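Local coordinates for protein phosphonomutase (Burkholderia cenocepacia J2315, PDB 4MG4) that is a phosphonomutase-type protein with a TIM-barrel fold and forms a two-chain assembly, at residues A43-S54 / T85-E94; R71-V82 / E106-A116. All coordinates share one frame; numbering follows the deposited sequence.

Contact 1: residues A43-S54 / T85-E94; sequences ADAGAVALATGS and TDLPVTVDLE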
loop_
_atom_site.group_PDB
_atom_site.type_symbol
_atom_site.label_atom_id
_atom_site.label_comp_id
_atom_site.label_asym_id
_atom_site.label_seq_id
_atom_site.Cartn_x
_atom_site.Cartn_y
_atom_site.Cartn_z
ATOM N N ALA A 43 10.703 -9.223 -2.791
ATOM C CA ALA A 43 11.784 -9.709 -3.688
ATOM C C ALA A 43 13.166 -9.492 -3.031
ATOM O O ALA A 43 14.022 -10.394 -3.029
ATOM C CB ALA A 43 11.758 -8.987 -4.997
ATOM N N ASP A 44 13.378 -8.312 -2.452
ATOM C CA ASP A 44 14.673 -8.068 -1.796
ATOM C C ASP A 44 14.938 -8.946 -0.593
ATOM O O ASP A 44 16.113 -9.197 -0.261
ATOM C CB ASP A 44 14.821 -6.595 -1.400
ATOM C CG ASP A 44 15.058 -5.677 -2.584
ATOM O OD1 ASP A 44 15.353 -6.116 -3.706
ATOM O OD2 ASP A 44 14.951 -4.448 -2.397
ATOM N N ALA A 45 13.894 -9.422 0.060
ATOM C CA ALA A 45 13.997 -10.329 1.183
ATOM C C ALA A 45 14.219 -11.808 0.797
ATOM O O ALA A 45 14.299 -12.667 1.673
ATOM C CB ALA A 45 12.768 -10.201 2.030
ATOM N N GLY A 46 14.291 -12.077 -0.503
ATOM C CA GLY A 46 14.735 -13.369 -1.031
ATOM C C GLY A 46 13.664 -14.238 -1.614
ATOM O O GLY A 46 13.893 -15.429 -1.881
ATOM N N ALA A 47 12.477 -13.692 -1.835
ATOM C CA ALA A 47 11.425 -14.517 -2.424
ATOM C C ALA A 47 11.812 -14.988 -3.794
ATOM O O ALA A 47 12.569 -14.308 -4.522
ATOM C CB ALA A 47 10.150 -13.741 -2.512
ATOM N N VAL A 48 11.264 -16.143 -4.174
ATOM C CA VAL A 48 11.561 -16.712 -5.498
ATOM C C VAL A 48 10.455 -16.448 -6.537
ATOM O O VAL A 48 10.659 -16.610 -7.737
ATOM C CB VAL A 48 11.859 -18.219 -5.384
ATOM C CG1 VAL A 48 13.134 -18.408 -4.569
ATOM C CG2 VAL A 48 10.731 -18.966 -4.712
ATOM N N ALA A 49 9.313 -16.014 -6.049
ATOM C CA ALA A 49 8.210 -15.604 -6.880
ATOM C C ALA A 49 7.333 -14.708 -6.023
ATOM O O ALA A 49 7.447 -14.748 -4.794
ATOM C CB ALA A 49 7.435 -16.814 -7.320
ATOM N N LEU A 50 6.446 -13.951 -6.656
ATOM C CA LEU A 50 5.445 -13.125 -5.972
ATOM C C LEU A 50 4.009 -13.537 -6.341
ATOM O O LEU A 50 3.743 -13.959 -7.482
ATOM C CB LEU A 50 5.580 -11.663 -6.365
ATOM C CG LEU A 50 7.006 -11.084 -6.094
ATOM C CD1 LEU A 50 7.007 -9.678 -6.640
ATOM C CD2 LEU A 50 7.457 -11.161 -4.645
ATOM N N ALA A 51 3.102 -13.337 -5.384
ATOM C CA ALA A 51 1.700 -13.506 -5.624
ATOM C C ALA A 51 0.981 -12.226 -5.252
ATOM O O ALA A 51 1.410 -11.526 -4.318
ATOM C CB ALA A 51 1.141 -14.639 -4.783
ATOM N N THR A 52 -0.124 -11.919 -5.911
ATOM C CA THR A 52 -1.024 -10.955 -5.340
ATOM C C THR A 52 -2.100 -11.694 -4.586
ATOM O O THR A 52 -2.456 -12.860 -4.921
ATOM C CB THR A 52 -1.619 -10.053 -6.387
ATOM O OG1 THR A 52 -2.571 -10.802 -7.164
ATOM C CG2 THR A 52 -0.541 -9.529 -7.313
ATOM N N GLY A 53 -2.688 -11.006 -3.616
ATOM C CA GLY A 53 -3.837 -11.545 -2.926
ATOM C C GLY A 53 -4.971 -10.540 -3.094
ATOM O O GLY A 53 -4.797 -9.350 -2.855
ATOM N N SER A 54 -6.144 -11.032 -3.398
ATOM C CA SER A 54 -7.260 -10.146 -3.679
ATOM C C SER A 54 -7.640 -9.356 -2.436
ATOM O O SER A 54 -7.967 -8.160 -2.567
ATOM C CB SER A 54 -8.449 -10.875 -4.264
ATOM O OG SER A 54 -9.150 -11.675 -3.327
ATOM N N THR A 85 9.726 -5.870 -10.234
ATOM C CA THR A 85 10.772 -6.864 -10.001
ATOM C C THR A 85 10.856 -7.785 -11.219
ATOM O O THR A 85 9.948 -7.794 -12.086
ATOM C CB THR A 85 10.618 -7.674 -8.691
ATOM O OG1 THR A 85 9.941 -8.919 -8.937
ATOM C CG2 THR A 85 9.968 -6.878 -7.506
ATOM N N ASP A 86 11.946 -8.572 -11.244
ATOM C CA ASP A 86 12.195 -9.563 -12.276
ATOM C C ASP A 86 11.618 -10.959 -11.923
ATOM O O ASP A 86 11.781 -11.949 -12.684
ATOM C CB ASP A 86 13.724 -9.693 -12.488
ATOM C CG ASP A 86 14.319 -8.432 -13.106
ATOM O OD1 ASP A 86 13.652 -7.880 -14.003
ATOM O OD2 ASP A 86 15.414 -7.992 -12.693
ATOM N N LEU A 87 10.951 -11.062 -10.788
ATOM C CA LEU A 87 10.390 -12.345 -10.376
ATOM C C LEU A 87 9.121 -12.704 -11.130
ATOM O O LEU A 87 8.363 -11.822 -11.591
ATOM C CB LEU A 87 10.088 -12.394 -8.881
ATOM C CG LEU A 87 11.263 -12.181 -7.870
ATOM C CD1 LEU A 87 10.779 -12.203 -6.452
ATOM C CD2 LEU A 87 12.294 -13.306 -8.102
ATOM N N PRO A 88 8.852 -14.001 -11.280
ATOM C CA PRO A 88 7.538 -14.411 -11.755
ATOM C C PRO A 88 6.434 -13.981 -10.788
ATOM O O PRO A 88 6.609 -14.122 -9.578
ATOM C CB PRO A 88 7.613 -15.954 -11.772
ATOM C CG PRO A 88 9.056 -16.273 -11.594
ATOM C CD PRO A 88 9.642 -15.153 -10.828
ATOM N N VAL A 89 5.320 -13.491 -11.360
ATOM C CA VAL A 89 4.202 -12.974 -10.565
ATOM C C VAL A 89 2.956 -13.754 -10.932
ATOM O O VAL A 89 2.600 -13.813 -12.140
ATOM C CB VAL A 89 3.934 -11.463 -10.815
ATOM C CG1 VAL A 89 2.697 -10.993 -10.060
ATOM C CG2 VAL A 89 5.168 -10.670 -10.418
ATOM N N THR A 90 2.253 -14.264 -9.920
ATOM C CA THR A 90 0.937 -14.882 -10.097
ATOM C C THR A 90 -0.114 -13.985 -9.496
ATOM O O THR A 90 0.159 -13.307 -8.457
ATOM C CB THR A 90 0.912 -16.297 -9.502
ATOM O OG1 THR A 90 -0.332 -16.943 -9.834
ATOM C CG2 THR A 90 1.218 -16.315 -8.026
ATOM N N VAL A 91 -1.309 -13.983 -10.100
ATOM C CA VAL A 91 -2.355 -13.057 -9.688
ATOM C C VAL A 91 -3.596 -13.780 -9.198
ATOM O O VAL A 91 -4.124 -14.668 -9.864
ATOM C CB VAL A 91 -2.687 -12.054 -10.817
ATOM C CG1 VAL A 91 -3.207 -12.735 -12.069
ATOM C CG2 VAL A 91 -3.765 -11.087 -10.364
ATOM N N ASP A 92 -4.132 -13.319 -8.074
ATOM C CA ASP A 92 -5.410 -13.796 -7.575
ATOM C C ASP A 92 -6.529 -13.148 -8.352
ATOM O O ASP A 92 -6.766 -11.935 -8.230
ATOM C CB ASP A 92 -5.530 -13.511 -6.082
ATOM C CG ASP A 92 -6.821 -14.016 -5.456
ATOM O OD1 ASP A 92 -7.656 -14.647 -6.115
ATOM O OD2 ASP A 92 -6.930 -13.774 -4.202
ATOM N N LEU A 93 -7.199 -13.923 -9.180
ATOM C CA LEU A 93 -8.360 -13.412 -9.966
ATOM C C LEU A 93 -9.718 -13.739 -9.358
ATOM O O LEU A 93 -10.750 -13.604 -10.034
ATOM C CB LEU A 93 -8.288 -13.951 -11.376
ATOM C CG LEU A 93 -7.017 -13.504 -12.105
ATOM C CD1 LEU A 93 -6.951 -14.150 -13.460
ATOM C CD2 LEU A 93 -6.910 -11.982 -12.241
ATOM N N GLU A 94 -9.728 -14.211 -8.116
ATOM C CA GLU A 94 -10.962 -14.554 -7.416
ATOM C C GLU A 94 -11.756 -15.534 -8.280
ATOM O O GLU A 94 -11.166 -16.512 -8.726
ATOM C CB GLU A 94 -11.734 -13.288 -7.029
ATOM C CG GLU A 94 -10.926 -12.499 -6.000
ATOM C CD GLU A 94 -11.699 -11.303 -5.467
ATOM O OE1 GLU A 94 -12.596 -11.568 -4.646
ATOM O OE2 GLU A 94 -11.430 -10.148 -5.901
HETATM O O HOH W 1 -5.101 -9.864 -6.770
HETATM O O HOH W 2 -11.121 -10.267 -1.761
#

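Contact 2: residues R71-V82 / E106-A116; sequences RALMMEVLERIV and ETIAMSIRAGA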
loop_
_atom_site.group_PDB
_atom_site.type_symbol
_atom_site.label_atom_id
_atom_site.label_comp_id
_atom_site.label_asym_id
_atom_site.label_seq_id
_atom_site.Cartn_x
_atom_site.Cartn_y
_atom_site.Cartn_z
ATOM N N ARG A 71 -12.107 -4.717 -12.269
ATOM C CA ARG A 71 -11.045 -5.516 -12.877
ATOM C C ARG A 71 -9.912 -4.634 -13.406
ATOM O O ARG A 71 -8.757 -4.959 -13.248
ATOM C CB ARG A 71 -11.589 -6.341 -14.007
ATOM C CG ARG A 71 -10.591 -7.328 -14.546
ATOM C CD ARG A 71 -11.136 -8.232 -15.646
ATOM N NE ARG A 71 -11.359 -7.495 -16.876
ATOM C CZ ARG A 71 -12.022 -7.953 -17.915
ATOM N NH1 ARG A 71 -12.149 -7.170 -18.999
ATOM N NH2 ARG A 71 -12.543 -9.162 -17.932
ATOM N N ALA A 72 -10.255 -3.532 -14.065
ATOM C CA ALA A 72 -9.224 -2.671 -14.681
ATOM C C ALA A 72 -8.260 -2.076 -13.654
ATOM O O ALA A 72 -7.072 -1.972 -13.877
ATOM C CB ALA A 72 -9.906 -1.578 -15.499
ATOM N N LEU A 73 -8.800 -1.711 -12.505
ATOM C CA LEU A 73 -8.002 -1.226 -11.394
ATOM C C LEU A 73 -7.108 -2.354 -10.863
ATOM O O LEU A 73 -5.916 -2.083 -10.643
ATOM C CB LEU A 73 -8.882 -0.591 -10.301
ATOM C CG LEU A 73 -8.237 0.318 -9.256
ATOM C CD1 LEU A 73 -7.187 1.268 -9.815
ATOM C CD2 LEU A 73 -9.380 1.108 -8.618
ATOM N N MET A 74 -7.611 -3.594 -10.709
ATOM C CA MET A 74 -6.752 -4.746 -10.338
ATOM C C MET A 74 -5.646 -4.933 -11.356
ATOM O O MET A 74 -4.501 -5.165 -10.964
ATOM C CB MET A 74 -7.486 -6.091 -10.158
ATOM C CG MET A 74 -6.485 -7.313 -9.938
ATOM S SD MET A 74 -6.075 -7.155 -8.140
ATOM C CE MET A 74 -7.604 -7.514 -7.309
ATOM N N MET A 75 -5.972 -4.793 -12.657
ATOM C CA MET A 75 -4.960 -5.012 -13.668
ATOM C C MET A 75 -3.899 -3.933 -13.620
ATOM O O MET A 75 -2.732 -4.203 -13.877
ATOM C CB MET A 75 -5.593 -5.124 -15.064
ATOM C CG MET A 75 -6.570 -6.287 -15.221
ATOM S SD MET A 75 -5.642 -7.856 -15.268
ATOM C CE MET A 75 -7.015 -8.988 -15.159
ATOM N N GLU A 76 -4.290 -2.708 -13.275
ATOM C CA GLU A 76 -3.328 -1.622 -13.182
ATOM C C GLU A 76 -2.367 -1.900 -12.040
ATOM O O GLU A 76 -1.142 -1.759 -12.181
ATOM C CB GLU A 76 -4.068 -0.292 -12.962
ATOM C CG GLU A 76 -3.129 0.886 -12.796
ATOM C CD GLU A 76 -3.856 2.156 -12.345
ATOM O OE1 GLU A 76 -5.071 2.347 -12.675
ATOM O OE2 GLU A 76 -3.192 2.972 -11.645
ATOM N N VAL A 77 -2.918 -2.349 -10.909
ATOM C CA VAL A 77 -2.110 -2.723 -9.753
ATOM C C VAL A 77 -1.139 -3.837 -10.119
ATOM O O VAL A 77 0.058 -3.772 -9.825
ATOM C CB VAL A 77 -3.010 -3.142 -8.577
ATOM C CG1 VAL A 77 -2.148 -3.743 -7.465
ATOM C CG2 VAL A 77 -3.781 -1.933 -8.060
ATOM N N LEU A 78 -1.671 -4.877 -10.762
ATOM C CA LEU A 78 -0.857 -5.971 -11.276
ATOM C C LEU A 78 0.294 -5.526 -12.145
ATOM O O LEU A 78 1.394 -5.971 -11.964
ATOM C CB LEU A 78 -1.730 -6.977 -12.035
ATOM C CG LEU A 78 -1.023 -8.163 -12.668
ATOM C CD1 LEU A 78 -0.310 -8.964 -11.586
ATOM C CD2 LEU A 78 -2.011 -9.050 -13.421
ATOM N N GLU A 79 0.053 -4.650 -13.105
ATOM C CA GLU A 79 1.140 -4.166 -13.976
ATOM C C GLU A 79 2.224 -3.491 -13.165
ATOM O O GLU A 79 3.392 -3.681 -13.466
ATOM C CB GLU A 79 0.608 -3.217 -15.078
ATOM C CG GLU A 79 -0.310 -3.883 -16.063
ATOM C CD GLU A 79 -0.820 -2.950 -17.169
ATOM O OE1 GLU A 79 -0.560 -1.712 -17.154
ATOM O OE2 GLU A 79 -1.583 -3.457 -17.985
ATOM N N ARG A 80 1.847 -2.663 -12.183
ATOM C CA ARG A 80 2.873 -1.970 -11.366
ATOM C C ARG A 80 3.697 -2.958 -10.570
ATOM O O ARG A 80 4.921 -2.799 -10.425
ATOM C CB ARG A 80 2.259 -0.931 -10.437
ATOM C CG ARG A 80 1.658 0.241 -11.168
ATOM C CD ARG A 80 1.206 1.306 -10.173
ATOM N NE ARG A 80 0.402 2.312 -10.875
ATOM C CZ ARG A 80 0.926 3.183 -11.735
ATOM N NH1 ARG A 80 2.232 3.169 -12.011
ATOM N NH2 ARG A 80 0.137 4.070 -12.346
ATOM N N ILE A 81 3.033 -4.007 -10.065
ATOM C CA ILE A 81 3.715 -5.084 -9.363
ATOM C C ILE A 81 4.663 -5.838 -10.287
ATOM O O ILE A 81 5.835 -6.059 -9.934
ATOM C CB ILE A 81 2.713 -6.052 -8.692
ATOM C CG1 ILE A 81 2.043 -5.358 -7.500
ATOM C CG2 ILE A 81 3.399 -7.350 -8.255
ATOM C CD1 ILE A 81 0.805 -6.031 -6.932
ATOM N N VAL A 82 4.191 -6.184 -11.471
ATOM C CA VAL A 82 4.985 -6.933 -12.418
ATOM C C VAL A 82 6.237 -6.172 -12.805
ATOM O O VAL A 82 7.306 -6.748 -12.859
ATOM C CB VAL A 82 4.155 -7.322 -13.664
ATOM C CG1 VAL A 82 5.060 -7.792 -14.811
ATOM C CG2 VAL A 82 3.162 -8.414 -13.292
ATOM N N GLU A 106 -11.497 -13.781 -21.064
ATOM C CA GLU A 106 -11.035 -12.392 -21.262
ATOM C C GLU A 106 -10.206 -11.935 -20.050
ATOM O O GLU A 106 -9.166 -11.338 -20.174
ATOM C CB GLU A 106 -12.191 -11.433 -21.498
ATOM C CG GLU A 106 -11.779 -9.968 -21.650
ATOM C CD GLU A 106 -12.955 -9.031 -22.021
ATOM O OE1 GLU A 106 -13.705 -9.323 -22.954
ATOM O OE2 GLU A 106 -13.104 -7.973 -21.378
ATOM N N THR A 107 -10.672 -12.216 -18.864
ATOM C CA THR A 107 -9.940 -11.857 -17.649
ATOM C C THR A 107 -8.533 -12.470 -17.635
ATOM O O THR A 107 -7.544 -11.833 -17.335
ATOM C CB THR A 107 -10.742 -12.258 -16.398
ATOM O OG1 THR A 107 -11.968 -11.504 -16.364
ATOM C CG2 THR A 107 -9.957 -11.989 -15.106
ATOM N N ILE A 108 -8.439 -13.773 -17.910
ATOM C CA ILE A 108 -7.154 -14.426 -17.945
ATOM C C ILE A 108 -6.269 -13.817 -19.027
ATOM O O ILE A 108 -5.090 -13.547 -18.827
ATOM C CB ILE A 108 -7.316 -15.931 -18.251
ATOM C CG1 ILE A 108 -8.081 -16.554 -17.117
ATOM C CG2 ILE A 108 -5.994 -16.580 -18.704
ATOM C CD1 ILE A 108 -7.283 -16.738 -15.973
ATOM N N ALA A 109 -6.839 -13.581 -20.192
ATOM C CA ALA A 109 -6.084 -12.978 -21.277
ATOM C C ALA A 109 -5.580 -11.624 -20.874
ATOM O O ALA A 109 -4.456 -11.279 -21.203
ATOM C CB ALA A 109 -6.919 -12.866 -22.577
ATOM N N MET A 110 -6.385 -10.845 -20.165
ATOM C CA MET A 110 -5.912 -9.555 -19.666
ATOM C C MET A 110 -4.788 -9.690 -18.624
ATOM O O MET A 110 -3.864 -8.881 -18.605
ATOM C CB MET A 110 -7.070 -8.742 -19.139
ATOM C CG MET A 110 -8.042 -8.536 -20.263
ATOM S SD MET A 110 -7.558 -7.138 -21.284
ATOM C CE MET A 110 -6.151 -7.232 -22.312
ATOM N N SER A 111 -4.848 -10.725 -17.777
ATOM C CA SER A 111 -3.801 -10.942 -16.787
ATOM C C SER A 111 -2.482 -11.214 -17.467
ATOM O O SER A 111 -1.442 -10.796 -16.987
ATOM C CB SER A 111 -4.169 -12.053 -15.794
ATOM O OG SER A 111 -3.994 -13.352 -16.388
ATOM N N ILE A 112 -2.516 -11.916 -18.595
ATOM C CA ILE A 112 -1.330 -12.269 -19.364
ATOM C C ILE A 112 -0.742 -11.008 -20.007
ATOM O O ILE A 112 0.483 -10.770 -19.955
ATOM C CB ILE A 112 -1.678 -13.351 -20.415
ATOM C CG1 ILE A 112 -1.921 -14.701 -19.683
ATOM C CG2 ILE A 112 -0.556 -13.500 -21.389
ATOM C CD1 ILE A 112 -2.586 -15.767 -20.496
ATOM N N ARG A 113 -1.637 -10.196 -20.581
ATOM C CA ARG A 113 -1.251 -8.890 -21.153
ATOM C C ARG A 113 -0.604 -7.976 -20.097
ATOM O O ARG A 113 0.367 -7.246 -20.419
ATOM C CB ARG A 113 -2.448 -8.211 -21.824
ATOM C CG ARG A 113 -2.871 -9.018 -23.011
ATOM C CD ARG A 113 -4.243 -8.606 -23.483
ATOM N NE ARG A 113 -4.728 -9.481 -24.529
ATOM C CZ ARG A 113 -5.955 -9.941 -24.666
ATOM N NH1 ARG A 113 -6.967 -9.586 -23.882
ATOM N NH2 ARG A 113 -6.181 -10.783 -25.681
ATOM N N ALA A 114 -1.078 -8.066 -18.851
ATOM C CA ALA A 114 -0.538 -7.334 -17.697
ATOM C C ALA A 114 0.799 -7.899 -17.170
ATOM O O ALA A 114 1.484 -7.229 -16.422
ATOM C CB ALA A 114 -1.591 -7.294 -16.587
ATOM N N GLY A 115 1.177 -9.093 -17.613
ATOM C CA GLY A 115 2.461 -9.705 -17.373
ATOM C C GLY A 115 2.488 -10.769 -16.293
ATOM O O GLY A 115 3.594 -11.217 -15.894
ATOM N N ALA A 116 1.305 -11.145 -15.803
ATOM C CA ALA A 116 1.230 -12.315 -14.893
ATOM C C ALA A 116 1.556 -13.597 -15.628
ATOM O O ALA A 116 1.219 -13.736 -16.815
ATOM C CB ALA A 116 -0.127 -12.455 -14.245
#

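Contact 1: residues A43-S54 / T85-E94
Leu50 and Val89 pair across two parallel strands, 50-52 and 89-92; the axes of the two short segments come within 4.7 Å of each other, at 17°. Three backbone bonds alternate between them: Leu50 N donates to Pro88 O (2.9 Å), Thr90 N to Leu50 O, and Thr52 N to Thr90 O. Just before strand 89-92, Leu87 packs against 43-54. Its chi1 of -60° sets CG anti to the carbonyl carbon, which carries the branch over to that segment. CB leads toward 43-54, and CG lies near Ala47 O. CD1 does most of the touching: it is 3.4 Å from Ala47 O and also meets Ala43 CB and, at 3.9 Å, Leu50 CD2, the two leucine side chains crossing at about a right angle. CD2 lies by the carbonyl oxygens of Ala47 and Val48. These are adjacent strands, second and third, of the closed eight-stranded parallel barrel, and the helices 36-44 and 71-84 pack on the Leu50-Val89 face. On the other face, Ala51 CB meets Thr90 CG2 at 3.7 Å, with Phe18 of helix 11-20 touching Thr90.

At the C-terminal strand ends side chains take over the bonding. Thr52 OG1 accepts from Asp92 N (3.1 Å), and a water joins that hydroxyl to Asp92 O. Ser54 N, at the start of helix 54-60, donates to Asp92 OD2 (3.0 Å) from above the carboxylate plane, 37° out of it, while Asp92 OD1 takes Glu94 N in an Asx turn. These two bonds restrain the rotation of the carboxylate. Glu94 CG lies 3.3 Å from Ser54 OG.

Contact 2: residues R71-V82 / E106-A116
Arg71 supplies the polar part of this contact, reaching from helix 71-84 to the side chains of Glu106 and Thr107 on helix 101-113. NH1 forms a salt bridge with Glu106 OE2 at 2.7 Å. The bond is nearly straight, 164° at the hydrogen, and the oxygen lies at the edge of the guanidinium, in its plane, using its anti lone pair. The planes of the two flat groups are 55° apart, and OE2 is the carboxylate oxygen bonded to Arg71 NH1. NH2 donates to Thr107 OG1 at 2.9 Å, slightly tilted from the plane. A bend at chi3 in an otherwise extended chain directs the guanidinium to both partners, and CD comes near the threonine hydroxyl, which also bonds to Gly96 O.

Apolar contacts follow further along the helices. Met75, folded at chi2, sends CE toward helix 101-113, 3.6 Å from Thr107 O and 4.0 Å from Met110 CB, while SD lies against Ser111. Ala114 CB fits among three residues: Leu78 CD2 is 3.6 Å away, Glu79 CG is 3.7 Å away, and Met75 SD is more distant. Leu78 CD2 also reaches Ala116 CB at 4.0 Å.

At Gly115, where phi turns positive, helix 101-113 ends in a Schellman motif, with bonds from Gly115 N to Ile112 O and Ala116 N to Ser111 O. The oxygens of Ala114 and Gly115 lie by Val82 CG2, and a CB on residue 115 would clash with Val82 CG1. The axes of the two helix segments come within 10.0 Å at their closest, crossing at -28°. These helices flank strand 89-92 in the chain and pack side by side on the outside of the closed eight-stranded parallel barrel, as in a TIM barrel.

The two contacts lie with their centres about 13 Å apart and interleave along the chain: 43-54, 71-82, 85-94, then 106-116. Contact 1 joins neighbouring strands of the barrel wall, and contact 2 joins the helices that precede and follow strand 89-92. The layers touch at several points: Val91 CG1 of strand 89-92 packs on Ala116 CB at 3.8 Å, Leu93 CD1, just beyond that strand, reaches Ile108 CD1 at 3.6 Å, and Thr52 CG2 in the neighbouring segment meets Ile81 CD1 at 3.8 Å. Helix 71-84, strand 89-92 and helix 101-113 are consecutive pieces of the alternating helix-strand pattern, so sheet pairing inside and helix packing outside meet in one sector of the barrel.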